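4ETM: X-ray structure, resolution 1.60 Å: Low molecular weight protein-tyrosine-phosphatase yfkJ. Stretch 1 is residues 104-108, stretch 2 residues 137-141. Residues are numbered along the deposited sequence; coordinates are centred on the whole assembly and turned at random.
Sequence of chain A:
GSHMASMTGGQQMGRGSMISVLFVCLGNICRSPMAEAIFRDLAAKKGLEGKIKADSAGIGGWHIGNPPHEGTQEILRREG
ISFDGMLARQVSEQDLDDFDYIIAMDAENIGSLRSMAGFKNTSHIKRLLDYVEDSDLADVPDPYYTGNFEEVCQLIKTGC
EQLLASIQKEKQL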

# COMPACT_ATOMS: atom_id res chain seq x y z
N ALA A 104 -9.48 2.64 3.48
CA ALA A 104 -8.12 3.12 3.78
C ALA A 104 -7.89 4.52 3.25
O ALA A 104 -8.49 4.90 2.26
N MET A 105 -6.99 5.27 3.88
CA MET A 105 -6.71 6.63 3.43
C MET A 105 -5.74 6.70 2.26
O MET A 105 -5.83 7.61 1.43
N ASP A 106 -4.80 5.75 2.20
CA ASP A 106 -3.82 5.71 1.11
C ASP A 106 -3.35 4.30 0.75
O ASP A 106 -3.76 3.29 1.37
N ALA A 107 -2.51 4.23 -0.27
CA ALA A 107 -2.10 2.96 -0.84
C ALA A 107 -1.24 2.19 0.15
O ALA A 107 -1.37 0.97 0.28
N GLU A 108 -0.39 2.90 0.88
CA GLU A 108 0.38 2.22 1.93
C GLU A 108 -0.51 1.51 2.94
O GLU A 108 -0.22 0.39 3.36
N LEU A 137 -5.70 13.35 -7.27
CA LEU A 137 -5.48 12.54 -6.05
C LEU A 137 -6.20 11.21 -5.74
O LEU A 137 -7.43 11.11 -5.79
N ALA A 138 -5.40 10.20 -5.42
CA ALA A 138 -5.89 8.88 -5.05
C ALA A 138 -5.61 8.62 -3.57
O ALA A 138 -6.26 7.79 -2.94
N ASP A 139 -4.64 9.34 -3.02
CA ASP A 139 -4.26 9.15 -1.63
C ASP A 139 -4.60 10.38 -0.80
O ASP A 139 -4.37 11.50 -1.23
N VAL A 140 -5.12 10.17 0.40
CA VAL A 140 -5.25 11.27 1.34
C VAL A 140 -3.91 11.50 2.01
O VAL A 140 -3.40 10.61 2.69
N PRO A 141 -3.31 12.69 1.80
CA PRO A 141 -2.00 12.93 2.43
C PRO A 141 -2.06 12.90 3.96
O PRO A 141 -3.08 13.25 4.55

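Where a loop runs into a helix, the chain must dispose of backbone groups that no regular structure satisfies, and a second loop lying alongside can often serve them. The contact between residues 104-108 and 137-141 of the phosphatase yfkJ is a compact example, burying 223 Å² in all and relying as much on main-chain groups as on side chains.

Stretch 1 opens with A104, buried but out of reach of the other segment. The contact begins at M105, whose carbonyl supplies the straightest bond of the interface: V140 N donates to M105 O at 2.8 Å, with an N-H...O angle of 170°. The side chain of M105 leaves the backbone sideways, with chi1 and chi2 both m and chi3 at 127°, between wells, and its end leads away from stretch 2. On the way it passes V140, itself in the t rotamer, and M105 SD lies 4.1 Å from V140 CG2. This apolar contact sits beside the main-chain bond, so V140 engages the same residue through both its backbone and its side chain. The carbonyl of M105 also accepts from a water, M105 O lying 2.8 Å from the water oxygen; the same water donates to A138 O, also at 2.8 Å, and so joins two acceptors that could not bond directly.

D106 occupies the N-cap position. Its side chain points sideways, with chi1 p at 66°, and OD1 caps a backbone nitrogen just beyond the stretch. The other oxygen, D106 OD2, is 4.2 Å from V140 O, too far for direct bonding and a pairing of two acceptors in any case; a second water lies between them, 2.8 Å from D106 OD2 and 2.9 Å from V140 O.

At A107, where the helix begins, the free amide is met from across the gap. D139 starts out sideways, but its m rotamer (chi1 -62°) brings its carboxylate nearer, and A107 N donates to D139 OD1 at 2.9 Å; the angle of 131° marks a noticeably bent bond. The same oxygen rests against D106, with D139 OD1 3.4 Å from D106 CB, and lies 3.8 Å from A107 CB. An aspartate from a distant part of the sequence thus serves the first turn alongside the local cap.

E108 takes no part, its extended side chain (chi1 m, chi2 t) remaining clear of stretch 2. L137 and P141 likewise make no contact, leaving D139 and V140 to carry most of the second segment's share.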

# COMPACT_ATOMS: atom_id res chain seq x y z
CB ALA A 104 -7.11 2.20 3.18
CB MET A 105 -6.22 7.50 4.59
CG MET A 105 -7.25 7.63 5.70
SD MET A 105 -8.72 8.50 5.08
CE MET A 105 -10.01 7.34 5.55
CB ASP A 106 -2.63 6.63 1.40
CG ASP A 106 -1.81 6.19 2.60
OD1 ASP A 106 -1.63 4.99 2.82
OD2 ASP A 106 -1.30 7.07 3.32
CB ALA A 107 -1.36 3.16 -2.16
CB GLU A 108 1.37 3.17 2.62
CG GLU A 108 2.49 3.64 1.69
CD GLU A 108 3.44 4.63 2.35
OE1 GLU A 108 3.10 5.14 3.44
OE2 GLU A 108 4.52 4.90 1.79
CB LEU A 137 -5.58 13.45 -4.81
CG LEU A 137 -4.42 14.41 -4.48
CD1 LEU A 137 -4.15 15.41 -5.59
CD2 LEU A 137 -4.67 15.14 -3.16
CB ALA A 138 -5.21 7.83 -5.89
CB ASP A 139 -2.77 8.86 -1.52
CG ASP A 139 -2.38 7.58 -2.24
OD1 ASP A 139 -3.03 6.55 -2.00
OD2 ASP A 139 -1.43 7.62 -3.06
CB VAL A 140 -6.34 11.02 2.40
CG1 VAL A 140 -6.51 12.25 3.26
CG2 VAL A 140 -7.67 10.68 1.74
CB PRO A 141 -1.62 14.34 1.94
CG PRO A 141 -2.52 14.62 0.81
CD PRO A 141 -3.78 13.87 1.06
O HOH W 1 -7.82 7.74 -0.59
O HOH W 2 -0.77 9.59 2.23